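PDB 3ALJ: 2-methyl-3-hydroxypyridine-5-carboxylic acid oxygenase from Mesorhizobium loti, which catalyses the FAD-dependent, ring-opening oxygenation of 2-methyl-3-hydroxypyridine-5-carboxylic acid, a step in the bacterial breakdown of vitamin B6. Local coordinates for residues 51-56 against 104-109; 172-177 against 269-274; 309-314 against 326-331. All coordinates share one frame; numbering follows the deposited sequence. Where two conformers were deposited one is given.

Contact 1. Residues 51-56 against 104-109. With FAD (flavin-adenine dinucleotide), chain B.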
loop_
_atom_site.group_PDB
_atom_site.type_symbol
_atom_site.label_atom_id
_atom_site.label_comp_id
_atom_site.label_asym_id
_atom_site.label_seq_id
_atom_site.Cartn_x
_atom_site.Cartn_y
_atom_site.Cartn_z
ATOM N N ALA A 51 9.158 -1.448 -4.868
ATOM C CA ALA A 51 10.152 -0.324 -4.677
ATOM C C ALA A 51 9.874 0.661 -3.530
ATOM O O ALA A 51 10.502 0.605 -2.502
ATOM C CB ALA A 51 10.394 0.427 -5.985
ATOM N N GLY A 52 8.920 1.552 -3.753
ATOM C CA GLY A 52 8.625 2.652 -2.779
ATOM C C GLY A 52 7.185 2.714 -2.379
ATOM O O GLY A 52 6.329 2.087 -3.081
ATOM N N ILE A 53 6.874 3.517 -1.306
ATOM C CA ILE A 53 5.505 3.620 -0.909
ATOM C C ILE A 53 5.346 4.906 -0.137
ATOM O O ILE A 53 6.244 5.334 0.561
ATOM C CB ILE A 53 5.056 2.376 -0.081
ATOM C CG1 ILE A 53 3.505 2.353 0.090
ATOM C CG2 ILE A 53 5.766 2.254 1.294
ATOM C CD1 ILE A 53 3.099 0.984 0.712
ATOM N N TYR A 54 4.186 5.535 -0.342
ATOM C CA TYR A 54 3.738 6.666 0.508
ATOM C C TYR A 54 2.817 6.221 1.630
ATOM O O TYR A 54 1.867 5.417 1.370
ATOM C CB TYR A 54 2.936 7.679 -0.323
ATOM C CG TYR A 54 3.734 8.523 -1.289
ATOM C CD1 TYR A 54 4.612 7.998 -2.253
ATOM C CD2 TYR A 54 3.561 9.897 -1.269
ATOM C CE1 TYR A 54 5.321 8.803 -3.094
ATOM C CE2 TYR A 54 4.204 10.755 -2.170
ATOM C CZ TYR A 54 5.122 10.197 -3.070
ATOM O OH TYR A 54 5.815 10.992 -3.932
ATOM N N LEU A 55 2.978 6.720 2.850
ATOM C CA LEU A 55 1.994 6.593 3.910
ATOM C C LEU A 55 1.577 7.973 4.322
ATOM O O LEU A 55 2.311 8.933 4.092
ATOM C CB LEU A 55 2.527 5.829 5.153
ATOM C CG LEU A 55 2.905 4.315 4.877
ATOM C CD1 LEU A 55 3.273 3.766 6.238
ATOM C CD2 LEU A 55 1.667 3.582 4.269
ATOM N N TRP A 56 0.406 8.050 4.920
ATOM C CA TRP A 56 -0.135 9.322 5.420
ATOM C C TRP A 56 -0.454 9.159 6.881
ATOM O O TRP A 56 -0.313 8.086 7.469
ATOM C CB TRP A 56 -1.389 9.705 4.665
ATOM C CG TRP A 56 -1.207 9.706 3.140
ATOM C CD1 TRP A 56 -1.116 8.589 2.326
ATOM C CD2 TRP A 56 -1.062 10.834 2.266
ATOM N NE1 TRP A 56 -0.905 8.953 0.996
ATOM C CE2 TRP A 56 -0.872 10.339 0.943
ATOM C CE3 TRP A 56 -1.131 12.229 2.482
ATOM C CZ2 TRP A 56 -0.737 11.193 -0.159
ATOM C CZ3 TRP A 56 -0.972 13.073 1.396
ATOM C CH2 TRP A 56 -0.810 12.597 0.100
ATOM N N MET A 104 8.891 6.160 1.798
ATOM C CA MET A 104 9.911 5.157 2.261
ATOM C C MET A 104 9.993 4.085 1.206
ATOM O O MET A 104 9.107 3.899 0.391
ATOM C CB MET A 104 9.547 4.528 3.613
ATOM C CG MET A 104 8.165 3.803 3.505
ATOM S SD MET A 104 7.353 3.709 5.142
ATOM C CE MET A 104 6.725 5.452 5.217
ATOM N N THR A 105 11.043 3.295 1.340
ATOM C CA THR A 105 11.036 2.059 0.479
ATOM C C THR A 105 10.041 1.043 1.097
ATOM O O THR A 105 9.818 1.016 2.286
ATOM C CB THR A 105 12.479 1.468 0.320
ATOM O OG1 THR A 105 12.906 0.901 1.573
ATOM C CG2 THR A 105 13.503 2.503 -0.163
ATOM N N ARG A 106 9.574 0.196 0.177
ATOM C CA ARG A 106 8.748 -0.900 0.603
ATOM C C ARG A 106 9.461 -1.809 1.588
ATOM O O ARG A 106 8.859 -2.258 2.572
ATOM C CB ARG A 106 8.323 -1.726 -0.648
ATOM C CG ARG A 106 7.264 -0.871 -1.302
ATOM C CD ARG A 106 6.206 -1.526 -1.883
ATOM N NE ARG A 106 5.158 -0.661 -2.471
ATOM C CZ ARG A 106 3.870 -0.989 -2.491
ATOM N NH1 ARG A 106 3.454 -2.057 -1.905
ATOM N NH2 ARG A 106 3.049 -0.182 -3.114
ATOM N N SER A 107 10.733 -2.098 1.313
ATOM C CA SER A 107 11.493 -2.922 2.235
ATOM C C SER A 107 11.606 -2.293 3.601
ATOM O O SER A 107 11.494 -2.977 4.627
ATOM C CB SER A 107 12.846 -3.152 1.619
ATOM O OG SER A 107 12.679 -4.076 0.553
ATOM N N HIS A 108 11.722 -0.948 3.633
ATOM C CA HIS A 108 11.818 -0.306 4.957
ATOM C C HIS A 108 10.579 -0.494 5.773
ATOM O O HIS A 108 10.653 -0.830 6.952
ATOM C CB HIS A 108 12.137 1.199 4.699
ATOM C CG HIS A 108 12.346 1.972 5.960
ATOM N ND1 HIS A 108 13.544 1.904 6.646
ATOM C CD2 HIS A 108 11.558 2.838 6.602
ATOM C CE1 HIS A 108 13.462 2.736 7.682
ATOM N NE2 HIS A 108 12.283 3.341 7.657
ATOM N N LEU A 109 9.417 -0.331 5.137
ATOM C CA LEU A 109 8.189 -0.486 5.866
ATOM C C LEU A 109 7.976 -1.961 6.292
ATOM O O LEU A 109 7.639 -2.276 7.414
ATOM C CB LEU A 109 7.015 0.022 5.024
ATOM C CG LEU A 109 5.613 -0.214 5.569
ATOM C CD1 LEU A 109 5.509 0.408 6.974
ATOM C CD2 LEU A 109 4.618 0.314 4.621
HETATM P PA FAD B . 0.104 -7.726 -0.450
HETATM O O1A FAD B . 1.020 -6.586 -0.135
HETATM O O2A FAD B . -0.076 -8.133 -1.795
HETATM O O5B FAD B . 0.623 -8.949 0.420
HETATM C C5B FAD B . -0.022 -10.263 0.338
HETATM C C4B FAD B . 1.070 -11.181 0.848
HETATM O O4B FAD B . 0.379 -12.477 0.847
HETATM C C3B FAD B . 2.231 -11.361 -0.059
HETATM O O3B FAD B . 3.472 -11.340 0.674
HETATM C C2B FAD B . 1.926 -12.719 -0.789
HETATM O O2B FAD B . 3.110 -13.429 -1.191
HETATM C C1B FAD B . 1.257 -13.529 0.272
HETATM N N9A FAD B . 0.291 -14.460 -0.216
HETATM C C8A FAD B . -0.484 -14.414 -1.353
HETATM N N7A FAD B . -1.332 -15.452 -1.412
HETATM C C5A FAD B . -1.088 -16.205 -0.274
HETATM C C6A FAD B . -1.712 -17.332 0.256
HETATM N N6A FAD B . -2.725 -17.961 -0.430
HETATM N N1A FAD B . -1.242 -17.782 1.421
HETATM C C2A FAD B . -0.225 -17.208 2.074
HETATM N N3A FAD B . 0.405 -16.080 1.635
HETATM C C4A FAD B . -0.080 -15.587 0.462
HETATM N N1 FAD B . -0.481 1.907 -1.167
HETATM C C2 FAD B . -0.167 2.887 -0.338
HETATM O O2 FAD B . -0.618 2.972 0.815
HETATM N N3 FAD B . 0.697 3.899 -0.757
HETATM C C4 FAD B . 1.280 3.886 -2.025
HETATM O O4 FAD B . 2.189 4.755 -2.300
HETATM C C4X FAD B . 0.915 2.856 -2.874
HETATM N N5 FAD B . 1.394 2.856 -4.229
HETATM C C5X FAD B . 0.969 1.861 -5.090
HETATM C C6 FAD B . 1.331 1.889 -6.449
HETATM C C7 FAD B . 0.965 0.869 -7.290
HETATM C C7M FAD B . 1.400 0.925 -8.783
HETATM C C8 FAD B . 0.174 -0.164 -6.835
HETATM C C8M FAD B . -0.292 -1.311 -7.761
HETATM C C9 FAD B . -0.202 -0.202 -5.485
HETATM C C9A FAD B . 0.158 0.845 -4.601
HETATM N N10 FAD B . -0.257 0.854 -3.197
HETATM C C10 FAD B . 0.088 1.872 -2.392
HETATM C "C1'" FAD B . -1.175 -0.275 -2.693
HETATM C "C2'" FAD B . -0.338 -1.295 -1.933
HETATM O "O2'" FAD B . 0.713 -1.782 -2.795
HETATM C "C3'" FAD B . -1.213 -2.515 -1.591
HETATM O "O3'" FAD B . -2.574 -2.009 -1.319
HETATM C "C4'" FAD B . -0.802 -3.238 -0.376
HETATM O "O4'" FAD B . 0.522 -3.783 -0.639
HETATM C "C5'" FAD B . -1.694 -4.400 -0.085
HETATM O "O5'" FAD B . -1.216 -5.061 1.081
HETATM P P FAD B . -1.804 -6.498 1.378
HETATM O O1P FAD B . -1.097 -6.958 2.581
HETATM O O2P FAD B . -3.301 -6.512 1.358
HETATM O O3P FAD B . -1.377 -7.384 0.095
HETATM O O HOH W 1 11.832 -1.673 -1.378
HETATM O O HOH W 2 4.135 1.812 -4.643
#

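Contact 2. Residues 172-177 against 269-274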
loop_
_atom_site.group_PDB
_atom_site.type_symbol
_atom_site.label_atom_id
_atom_site.label_comp_id
_atom_site.label_asym_id
_atom_site.label_seq_id
_atom_site.Cartn_x
_atom_site.Cartn_y
_atom_site.Cartn_z
ATOM N N ARG A 172 -13.251 -7.985 -10.253
ATOM C CA ARG A 172 -11.775 -7.882 -10.229
ATOM C C ARG A 172 -11.403 -7.379 -11.591
ATOM O O ARG A 172 -11.954 -7.789 -12.636
ATOM C CB ARG A 172 -11.251 -9.248 -9.810
ATOM C CG ARG A 172 -9.738 -9.381 -9.696
ATOM C CD ARG A 172 -9.345 -10.707 -8.958
ATOM N NE ARG A 172 -7.959 -10.726 -9.068
ATOM C CZ ARG A 172 -7.260 -11.790 -8.884
ATOM N NH1 ARG A 172 -7.972 -12.953 -8.621
ATOM N NH2 ARG A 172 -5.980 -11.814 -9.022
ATOM N N TRP A 173 -10.446 -6.464 -11.654
ATOM C CA TRP A 173 -10.031 -5.890 -12.915
ATOM C C TRP A 173 -8.530 -5.756 -12.923
ATOM O O TRP A 173 -7.992 -5.171 -11.979
ATOM C CB TRP A 173 -10.650 -4.508 -13.103
ATOM C CG TRP A 173 -10.239 -3.867 -14.417
ATOM C CD1 TRP A 173 -10.513 -4.365 -15.690
ATOM C CD2 TRP A 173 -9.475 -2.722 -14.573
ATOM N NE1 TRP A 173 -9.936 -3.568 -16.617
ATOM C CE2 TRP A 173 -9.303 -2.523 -15.991
ATOM C CE3 TRP A 173 -8.902 -1.806 -13.682
ATOM C CZ2 TRP A 173 -8.657 -1.387 -16.516
ATOM C CZ3 TRP A 173 -8.184 -0.691 -14.239
ATOM C CH2 TRP A 173 -8.090 -0.543 -15.669
ATOM N N VAL A 174 -7.879 -6.159 -14.002
ATOM C CA VAL A 174 -6.449 -5.890 -14.174
ATOM C C VAL A 174 -6.301 -5.029 -15.371
ATOM O O VAL A 174 -6.767 -5.394 -16.475
ATOM C CB VAL A 174 -5.676 -7.186 -14.406
ATOM C CG1 VAL A 174 -4.158 -6.887 -14.466
ATOM C CG2 VAL A 174 -5.997 -8.247 -13.249
ATOM N N SER A 175 -5.577 -3.895 -15.198
ATOM C CA SER A 175 -5.335 -2.991 -16.304
ATOM C C SER A 175 -4.337 -3.525 -17.334
ATOM O O SER A 175 -3.497 -4.387 -17.017
ATOM C CB SER A 175 -4.760 -1.678 -15.758
ATOM O OG SER A 175 -4.895 -0.691 -16.757
ATOM N N LYS A 176 -4.460 -3.002 -18.553
ATOM C CA LYS A 176 -3.337 -3.156 -19.524
ATOM C C LYS A 176 -2.232 -2.164 -19.219
ATOM O O LYS A 176 -1.039 -2.465 -19.480
ATOM C CB LYS A 176 -3.847 -2.882 -20.948
ATOM C CG LYS A 176 -4.923 -3.884 -21.515
ATOM C CD LYS A 176 -4.724 -5.333 -21.167
ATOM C CE LYS A 176 -5.534 -6.260 -22.144
ATOM N NZ LYS A 176 -5.068 -7.724 -22.073
ATOM N N ASP A 177 -2.593 -0.977 -18.704
ATOM C CA ASP A 177 -1.523 -0.025 -18.361
ATOM C C ASP A 177 -1.003 -0.222 -16.933
ATOM O O ASP A 177 -1.488 -0.977 -16.102
ATOM C CB ASP A 177 -2.060 1.411 -18.533
ATOM C CG ASP A 177 -2.400 1.745 -19.972
ATOM O OD1 ASP A 177 -1.711 1.329 -20.961
ATOM O OD2 ASP A 177 -3.357 2.541 -20.141
ATOM N N LYS A 269 1.130 -3.782 -13.501
ATOM C CA LYS A 269 -0.197 -3.327 -13.886
ATOM C C LYS A 269 -0.991 -3.001 -12.684
ATOM O O LYS A 269 -0.752 -3.500 -11.567
ATOM C CB LYS A 269 -0.980 -4.465 -14.626
ATOM C CG LYS A 269 -0.191 -5.116 -15.631
ATOM C CD LYS A 269 0.268 -4.187 -16.682
ATOM C CE LYS A 269 0.875 -5.077 -17.817
ATOM N NZ LYS A 269 2.238 -5.668 -17.354
ATOM N N TYR A 270 -1.904 -2.077 -12.923
ATOM C CA TYR A 270 -2.880 -1.758 -11.906
ATOM C C TYR A 270 -3.951 -2.810 -11.745
ATOM O O TYR A 270 -4.263 -3.561 -12.676
ATOM C CB TYR A 270 -3.582 -0.412 -12.209
ATOM C CG TYR A 270 -2.608 0.709 -12.517
ATOM C CD1 TYR A 270 -2.469 1.261 -13.755
ATOM C CD2 TYR A 270 -1.807 1.173 -11.470
ATOM C CE1 TYR A 270 -1.564 2.283 -13.989
ATOM C CE2 TYR A 270 -0.904 2.200 -11.644
ATOM C CZ TYR A 270 -0.806 2.761 -12.888
ATOM O OH TYR A 270 0.096 3.847 -13.102
ATOM N N GLU A 271 -4.470 -2.935 -10.535
ATOM C CA GLU A 271 -5.475 -4.003 -10.343
ATOM C C GLU A 271 -6.367 -3.673 -9.216
ATOM O O GLU A 271 -5.953 -3.154 -8.150
ATOM C CB GLU A 271 -4.794 -5.326 -10.114
ATOM C CG GLU A 271 -5.767 -6.498 -9.840
ATOM C CD GLU A 271 -5.042 -7.900 -9.867
ATOM O OE1 GLU A 271 -3.791 -7.934 -9.982
ATOM O OE2 GLU A 271 -5.818 -8.891 -9.729
ATOM N N THR A 272 -7.657 -3.968 -9.405
ATOM C CA THR A 272 -8.617 -3.657 -8.368
ATOM C C THR A 272 -9.510 -4.764 -8.017
ATOM O O THR A 272 -9.730 -5.713 -8.847
ATOM C CB THR A 272 -9.524 -2.424 -8.793
ATOM O OG1 THR A 272 -10.290 -2.773 -9.979
ATOM C CG2 THR A 272 -8.687 -1.192 -9.141
ATOM N N THR A 273 -10.036 -4.767 -6.803
ATOM C CA THR A 273 -11.058 -5.785 -6.303
ATOM C C THR A 273 -12.093 -5.055 -5.510
ATOM O O THR A 273 -11.807 -4.141 -4.723
ATOM C CB THR A 273 -10.441 -6.956 -5.400
ATOM O OG1 THR A 273 -9.711 -6.347 -4.302
ATOM C CG2 THR A 273 -9.387 -7.708 -6.172
ATOM N N LYS A 274 -13.339 -5.500 -5.709
ATOM C CA LYS A 274 -14.416 -4.950 -4.875
ATOM C C LYS A 274 -15.401 -6.116 -4.594
ATOM O O LYS A 274 -15.691 -6.848 -5.572
ATOM C CB LYS A 274 -15.212 -3.774 -5.515
ATOM C CG LYS A 274 -16.181 -3.110 -4.455
ATOM C CD LYS A 274 -16.699 -1.833 -5.113
ATOM C CE LYS A 274 -17.643 -1.220 -4.097
ATOM N NZ LYS A 274 -18.088 0.145 -4.754
#

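Contact 3. Residues 309-314 against 326-331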
loop_
_atom_site.group_PDB
_atom_site.type_symbol
_atom_site.label_atom_id
_atom_site.label_comp_id
_atom_site.label_asym_id
_atom_site.label_seq_id
_atom_site.Cartn_x
_atom_site.Cartn_y
_atom_site.Cartn_z
ATOM N N PHE A 309 -5.983 -2.973 11.493
ATOM C CA PHE A 309 -5.942 -2.578 12.882
ATOM C C PHE A 309 -7.315 -2.435 13.446
ATOM O O PHE A 309 -7.526 -2.836 14.627
ATOM C CB PHE A 309 -5.185 -1.173 12.948
ATOM C CG PHE A 309 -4.862 -0.742 14.368
ATOM C CD1 PHE A 309 -3.714 -1.221 14.988
ATOM C CD2 PHE A 309 -5.791 0.066 15.048
ATOM C CE1 PHE A 309 -3.445 -0.854 16.308
ATOM C CE2 PHE A 309 -5.534 0.471 16.385
ATOM C CZ PHE A 309 -4.414 -0.009 17.002
ATOM N N SER A 310 -8.242 -1.927 12.658
ATOM C CA SER A 310 -9.641 -1.753 13.087
ATOM C C SER A 310 -10.279 -3.102 13.402
ATOM O O SER A 310 -11.120 -3.189 14.333
ATOM C CB SER A 310 -10.476 -1.070 12.020
ATOM O OG SER A 310 -9.958 0.276 11.864
ATOM N N LEU A 311 -9.940 -4.142 12.670
ATOM C CA LEU A 311 -10.433 -5.536 12.966
ATOM C C LEU A 311 -10.087 -5.862 14.377
ATOM O O LEU A 311 -10.938 -6.422 15.163
ATOM C CB LEU A 311 -9.794 -6.536 11.904
ATOM C CG LEU A 311 -10.256 -7.989 12.158
ATOM C CD1 LEU A 311 -11.738 -8.190 11.978
ATOM C CD2 LEU A 311 -9.490 -8.826 11.132
ATOM N N SER A 312 -8.837 -5.657 14.745
ATOM C CA SER A 312 -8.379 -5.934 16.123
ATOM C C SER A 312 -9.176 -5.192 17.169
ATOM O O SER A 312 -9.468 -5.760 18.239
ATOM C CB SER A 312 -6.837 -5.750 16.297
ATOM O OG SER A 312 -6.433 -4.388 16.490
ATOM N N GLN A 313 -9.517 -3.949 16.863
ATOM C CA GLN A 313 -10.333 -3.138 17.803
ATOM C C GLN A 313 -11.703 -3.753 17.987
ATOM O O GLN A 313 -12.147 -3.923 19.162
ATOM C CB GLN A 313 -10.491 -1.732 17.276
ATOM C CG GLN A 313 -9.187 -0.896 17.266
ATOM C CD GLN A 313 -9.474 0.440 16.643
ATOM O OE1 GLN A 313 -10.172 0.590 15.629
ATOM N NE2 GLN A 313 -8.865 1.465 17.247
ATOM N N ASP A 314 -12.372 -4.184 16.924
ATOM C CA ASP A 314 -13.721 -4.702 17.088
ATOM C C ASP A 314 -13.713 -6.055 17.762
ATOM O O ASP A 314 -14.799 -6.357 18.388
ATOM C CB ASP A 314 -14.403 -4.747 15.718
ATOM C CG ASP A 314 -15.030 -3.475 15.355
ATOM O OD1 ASP A 314 -16.126 -3.239 15.918
ATOM O OD2 ASP A 314 -14.606 -2.691 14.467
ATOM N N VAL A 326 -18.871 -8.642 11.564
ATOM C CA VAL A 326 -19.888 -7.902 10.942
ATOM C C VAL A 326 -19.831 -6.422 11.451
ATOM O O VAL A 326 -19.964 -5.485 10.634
ATOM C CB VAL A 326 -21.233 -8.612 11.268
ATOM C CG1 VAL A 326 -22.482 -7.699 10.888
ATOM C CG2 VAL A 326 -21.361 -9.865 10.434
ATOM N N ALA A 327 -19.606 -6.217 12.756
ATOM C CA ALA A 327 -19.611 -4.815 13.214
ATOM C C ALA A 327 -18.420 -4.079 12.559
ATOM O O ALA A 327 -18.529 -2.895 12.262
ATOM C CB ALA A 327 -19.470 -4.792 14.719
ATOM N N TRP A 328 -17.314 -4.813 12.432
ATOM C CA TRP A 328 -16.089 -4.170 11.851
ATOM C C TRP A 328 -16.317 -3.712 10.434
ATOM O O TRP A 328 -16.037 -2.537 10.095
ATOM C CB TRP A 328 -15.017 -5.221 11.838
ATOM C CG TRP A 328 -13.817 -4.957 10.935
ATOM C CD1 TRP A 328 -12.805 -4.007 11.127
ATOM C CD2 TRP A 328 -13.485 -5.719 9.745
ATOM N NE1 TRP A 328 -11.881 -4.110 10.063
ATOM C CE2 TRP A 328 -12.315 -5.134 9.233
ATOM C CE3 TRP A 328 -14.099 -6.794 9.042
ATOM C CZ2 TRP A 328 -11.635 -5.681 8.149
ATOM C CZ3 TRP A 328 -13.462 -7.281 7.907
ATOM C CH2 TRP A 328 -12.292 -6.660 7.443
ATOM N N GLU A 329 -16.798 -4.589 9.557
ATOM C CA GLU A 329 -17.096 -4.141 8.206
ATOM C C GLU A 329 -18.060 -2.949 8.146
ATOM O O GLU A 329 -17.881 -1.968 7.422
ATOM C CB GLU A 329 -17.539 -5.310 7.274
ATOM C CG GLU A 329 -17.793 -4.903 5.850
ATOM C CD GLU A 329 -18.266 -6.050 4.937
ATOM O OE1 GLU A 329 -18.237 -7.197 5.329
ATOM O OE2 GLU A 329 -18.760 -5.661 3.868
ATOM N N THR A 330 -19.133 -3.106 8.919
ATOM C CA THR A 330 -20.125 -2.020 8.933
ATOM C C THR A 330 -19.476 -0.665 9.330
ATOM O O THR A 330 -19.818 0.378 8.764
ATOM C CB THR A 330 -21.246 -2.394 9.978
ATOM O OG1 THR A 330 -21.933 -3.503 9.405
ATOM C CG2 THR A 330 -22.289 -1.206 10.094
ATOM N N ARG A 331 -18.593 -0.690 10.338
ATOM C CA ARG A 331 -17.985 0.546 10.857
ATOM C C ARG A 331 -16.983 1.181 9.887
ATOM O O ARG A 331 -16.938 2.348 9.676
ATOM C CB ARG A 331 -17.247 0.179 12.172
ATOM C CG ARG A 331 -16.582 1.379 12.825
ATOM C CD ARG A 331 -16.149 1.024 14.179
ATOM N NE ARG A 331 -15.018 0.077 14.286
ATOM C CZ ARG A 331 -13.723 0.456 14.377
ATOM N NH1 ARG A 331 -13.420 1.753 14.257
ATOM N NH2 ARG A 331 -12.698 -0.457 14.552
HETATM O O HOH W 3 -10.532 2.447 13.470
#

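Contact 1. Residues 51-56 against 104-109
R106 and I53 cross at about a right angle, with the tip of the isoleucine laid against the flat end of the arginine: I53 CD1 sits 3.8 Å above the middle of one face of the R106 guanidinium. NE of R106 donates to G52 O at 3.0 Å, close to the guanidinium plane but approaching from above the carbonyl plane. Water 2 bridges the same oxygen to NH2, and both NH1 and NH2 donate to O2' of the FAD ribityl chain (2.8 Å from R106 NH2 to FAD O2'). With every nitrogen engaged, the guanidinium can hardly rotate. I53 has CG1 anti to its backbone N (chi1 -168°), which lays CG1 on the flavin, 3.3 Å from FAD N3, and leaves CG2 to the protein. There I53 and M104 run side by side, pointing the same way, with CG2 of I53 3.6 Å from CG of M104. M104 then crosses L55 nearly at right angles through its CE, and L55 and L109 meet tip to tip. I53 and M104 also form an antiparallel hydrogen-bonded pair, I53 N to M104 O being 2.8 Å, while R106 N reaches A51 O at 2.9 Å. Y54 holds the pyrimidine edge of the flavin, its N donating to FAD O4 and its O accepting from FAD N3. Strand 101-105 runs straight into helix 106-119, which T105 N-caps, its OG1 accepting from H108 N; F21 of helix 21-32 packs on I53, R106 and L109, and I183 of strand 170-185 meets A51 and T105.

Contact 2. Residues 172-177 against 269-274
The guanidinium of R172 and the carboxylate of E271 lie almost in one plane, 9° apart, and meet at their edges. NE and NH2 of R172 both grip OE2 of E271, in a side-on salt bridge that puts two donors on one oxygen. R172 NE meets E271 OE2 nearly along its C-O bond, at 2.9 Å. R172 NH2 takes the syn lone pair of E271 OE2 at 3.0 Å. The arginine chain is extended as far as NE, which carries the charge past T273, whose CG2 lies 3.9 Å from CG of R172. Methyl CG2 of V174 packs on the same carboxylate, 3.5 Å from CD of E271. R172, V174, E271 and T273 share one side of the sheet. On the other side, the W173 indole has the backbone N of S175 over one face and OG1 of T272 near its edge, 4.1 Å from CE3 of W173. The Y270 ring takes CB of S175 at its edge, while the backbone O of D177 stands obliquely, 3.4 Å from CD1 of Y270. Along the backbones W173 and T272 form an antiparallel hydrogen-bonded pair, joined by N-H...O bonds in both directions. S175 N gives one more bond to Y270 O, 2.9 Å. Past S175 the pairing slackens, and the Y270 N to D177 O bond is weak as the chain turns a corner at K176. Buried T273 OG1 is satisfied outside the pair, by A292 N and D288 O. This is regular antiparallel pairing at the margin of a large mixed sheet, where strand 267-275 is outermost; Y270 also touches FAD, so this edge strand contributes Y270 to the flavin pocket, in a fold consistent with the flavoprotein aromatic hydroxylases.

Contact 3. Residues 309-314 against 326-331
D314 and R331 come at each other from opposite directions, and the arginine is easiest to follow from its root on helix 321-349. From CB the chain leaves extended, with CG anti to the backbone N, then bends at chi3 (70°) to bring the guanidinium edge against helix 300-314. CD of R331 passes 4.0 Å from OD2 of D314. NE of R331 donates to OD2 of D314 at 2.8 Å, on the syn side and somewhat out of the carboxylate plane. NH2 of R331 makes three bonds: to OD2 of D314 at 2.9 Å, this time from above the carboxylate plane, to OE1 of Q313 at 2.9 Å, and a weak one to the backbone O of S310. NH1 donates to water 3, which in turn donates to Q313 OE1 and to S310 OG, itself also hydrogen-bonded to V306 O. NE and NH2 thus share one oxygen, and carboxylate and guanidinium planes stand 45° apart, not coplanar; the positive charge would probably favour an ionised D314. Beside this polar end the W328 indole, about 11 Å from FAD, carries L311 over one face: L311 CB makes a CH-pi contact 3.9 Å from the centroid of the W328 five-membered ring, and L311 CD1 lies 3.8 Å from W328 CD2. W328 NE1 donates outside the pair, to N307 O. Helices 300-314 and 321-349 follow each other after a short connection and cross here at 132°, segment axes 9.0 Å apart: a packing of successive helices that combines a buried indole against L311 with a salt bridge from buried D314 to partly exposed R331.

How the contacts relate
From the N terminus the three contacts close in series, and none nests in or crosses another. Contact 1 returns 104-109 to 51-56 after 47 residues that include helices 57-65 and 69-73 and strands 82-86 and 89-94, joining a two-stranded sheet to the start of helix 106-119. Contact 2 closes a longer excursion, 91 residues through strands 199-203, 211-216 and 221-228, and adds to the large mixed sheet one of its two outermost strands, 267-275. Contact 3 spans just 11 residues and ties two successive helices. Their centres lie 21 to 26 Å apart without touching; contacts 1 and 2 both reach FAD, whereas contact 3 packs farther out.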